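Cytochrome P450 268A2 Cyp268A2 (Mycobacterium marinum, PDB 6BLD) is a haem-containing bacterial cytochrome P450, whose mainly helical fold holds the haem together with a bound (3e,5e)-6,10-dimethylundeca-3,5,9-trien-2-one. Local coordinates at residues Gly139-Leu144 with Leu390-Asp395. Numbering follows the deposited sequence.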
loop_
_atom_site.group_PDB
_atom_site.type_symbol
_atom_site.label_atom_id
_atom_site.label_comp_id
_atom_site.label_asym_id
_atom_site.label_seq_id
_atom_site.Cartn_x
_atom_site.Cartn_y
_atom_site.Cartn_z
ATOM N N GLY A 139 14.260 12.814 -15.125
ATOM C CA GLY A 139 14.265 12.126 -16.403
ATOM C C GLY A 139 12.927 11.508 -16.754
ATOM O O GLY A 139 12.570 11.428 -17.933
ATOM N N ILE A 140 12.174 11.059 -15.748
ATOM C CA ILE A 140 10.867 10.462 -16.010
ATOM C C ILE A 140 9.894 11.517 -16.523
ATOM O O ILE A 140 9.188 11.304 -17.516
ATOM C CB ILE A 140 10.334 9.761 -14.747
ATOM C CG1 ILE A 140 11.019 8.405 -14.570
ATOM C CG2 ILE A 140 8.826 9.584 -14.822
ATOM C CD1 ILE A 140 11.054 7.916 -13.142
ATOM N N VAL A 141 9.844 12.674 -15.857
ATOM C CA VAL A 141 8.973 13.751 -16.317
ATOM C C VAL A 141 9.445 14.285 -17.663
ATOM O O VAL A 141 8.629 14.699 -18.496
ATOM C CB VAL A 141 8.895 14.865 -15.256
ATOM C CG1 VAL A 141 7.989 15.993 -15.724
ATOM C CG2 VAL A 141 8.399 14.301 -13.934
ATOM N N ASP A 142 10.758 14.276 -17.905
ATOM C CA ASP A 142 11.277 14.682 -19.206
ATOM C C ASP A 142 10.808 13.731 -20.300
ATOM O O ASP A 142 10.345 14.165 -21.362
ATOM C CB ASP A 142 12.804 14.748 -19.164
ATOM C CG ASP A 142 13.406 15.195 -20.483
ATOM O OD1 ASP A 142 12.992 16.254 -20.996
ATOM O OD2 ASP A 142 14.291 14.486 -21.006
ATOM N N GLU A 143 10.920 12.423 -20.056
ATOM C CA GLU A 143 10.433 11.446 -21.026
ATOM C C GLU A 143 8.921 11.524 -21.188
ATOM O O GLU A 143 8.403 11.279 -22.283
ATOM C CB GLU A 143 10.851 10.036 -20.612
ATOM C CG GLU A 143 12.344 9.772 -20.718
ATOM C CD GLU A 143 12.809 8.682 -19.772
ATOM O OE1 GLU A 143 13.915 8.816 -19.207
ATOM O OE2 GLU A 143 12.069 7.691 -19.593
ATOM N N LEU A 144 8.200 11.857 -20.115
ATOM C CA LEU A 144 6.759 12.053 -20.226
ATOM C C LEU A 144 6.438 13.242 -21.121
ATOM O O LEU A 144 5.501 13.191 -21.926
ATOM C CB LEU A 144 6.148 12.249 -18.838
ATOM C CG LEU A 144 4.705 12.755 -18.790
ATOM C CD1 LEU A 144 3.743 11.675 -19.253
ATOM C CD2 LEU A 144 4.341 13.240 -17.395
ATOM N N LEU A 390 5.988 19.995 -11.602
ATOM C CA LEU A 390 5.767 21.434 -11.581
ATOM C C LEU A 390 6.918 22.196 -12.225
ATOM O O LEU A 390 6.716 23.306 -12.729
ATOM C CB LEU A 390 5.554 21.912 -10.144
ATOM C CG LEU A 390 4.285 21.412 -9.450
ATOM C CD1 LEU A 390 4.000 22.221 -8.194
ATOM C CD2 LEU A 390 3.100 21.458 -10.399
ATOM N N VAL A 391 8.123 21.625 -12.218
ATOM C CA VAL A 391 9.260 22.280 -12.858
ATOM C C VAL A 391 9.141 22.189 -14.375
ATOM O O VAL A 391 9.321 23.182 -15.090
ATOM C CB VAL A 391 10.583 21.671 -12.357
ATOM C CG1 VAL A 391 11.682 21.827 -13.403
ATOM C CG2 VAL A 391 11.001 22.314 -11.046
ATOM N N GLN A 392 8.816 21.003 -14.889
ATOM C CA GLN A 392 8.858 20.757 -16.326
ATOM C C GLN A 392 7.510 20.970 -17.006
ATOM O O GLN A 392 7.459 21.519 -18.113
ATOM C CB GLN A 392 9.355 19.334 -16.595
ATOM C CG GLN A 392 10.666 18.998 -15.902
ATOM C CD GLN A 392 11.414 17.870 -16.586
ATOM O OE1 GLN A 392 11.277 17.661 -17.791
ATOM N NE2 GLN A 392 12.210 17.136 -15.818
ATOM N N LEU A 393 6.414 20.544 -16.373
ATOM C CA LEU A 393 5.080 20.588 -16.970
ATOM C C LEU A 393 4.143 21.383 -16.070
ATOM O O LEU A 393 3.288 20.806 -15.380
ATOM C CB LEU A 393 4.543 19.178 -17.213
ATOM C CG LEU A 393 5.435 18.367 -18.153
ATOM C CD1 LEU A 393 4.846 17.000 -18.459
ATOM C CD2 LEU A 393 5.654 19.162 -19.426
ATOM N N PRO A 394 4.251 22.715 -16.075
ATOM C CA PRO A 394 3.431 23.523 -15.156
ATOM C C PRO A 394 1.940 23.448 -15.433
ATOM O O PRO A 394 1.151 23.739 -14.527
ATOM C CB PRO A 394 3.963 24.950 -15.365
ATOM C CG PRO A 394 5.292 24.790 -16.031
ATOM C CD PRO A 394 5.168 23.550 -16.868
ATOM N N ASP A 395 1.523 23.061 -16.640
ATOM C CA ASP A 395 0.111 23.023 -17.001
ATOM C C ASP A 395 -0.437 21.602 -17.076
ATOM O O ASP A 395 -1.442 21.368 -17.754
ATOM C CB ASP A 395 -0.113 23.744 -18.331
ATOM C CG ASP A 395 0.696 25.021 -18.447
ATOM O OD1 ASP A 395 0.729 25.797 -17.470
ATOM O OD2 ASP A 395 1.300 25.248 -19.517
#
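Val-141 and Gln-392 are the closest CA pair across the contact, 7.0 Å apart, where helix 123-147 packs against the C-terminal end of helix 375-392. This is helix-helix packing of the cytochrome P450 fold, on its periphery: the centre of the contact lies about 25 Å from the centre of the chain. Leu-393 is the first residue to leave helical geometry, yet its side chain still faces the partner helix. Val-141 carries the apolar centre: with CG1 anti to the backbone N (chi1 -180°), that methyl touches Gln-392 CB at 3.7 Å and also reaches Leu-393 CG, 4.2 Å from CG1. Ile-385, Glu-388 and Leu-389 extend the surface on which Val-141 rests. One turn further on, Leu-144 meets Leu-393 through single methyls, CD2 to CD1 at 3.9 Å, so Leu-393, just beyond the end of helix 375-392, prolongs the apolar contact along helix 123-147. Beyond its CG, Gln-392 is extended and reaches helix 123-147, its amide lying against the backbone at Val-141 and Asp-142. There NE2 is hydrogen-bonded to the carbonyl O of Lys-138, a tie between the two helices that fixes the end of the side chain. The carboxylate of Asp-142 is turned 41° from this amide plane, and its OD1 forms a salt bridge with Arg-145, whose side chain also touches Gln-392 and Leu-393. The amide oxygen OE1 of Gln-392 lies 3.3 Å from CA of Asp-142 and 3.6 Å from its CB.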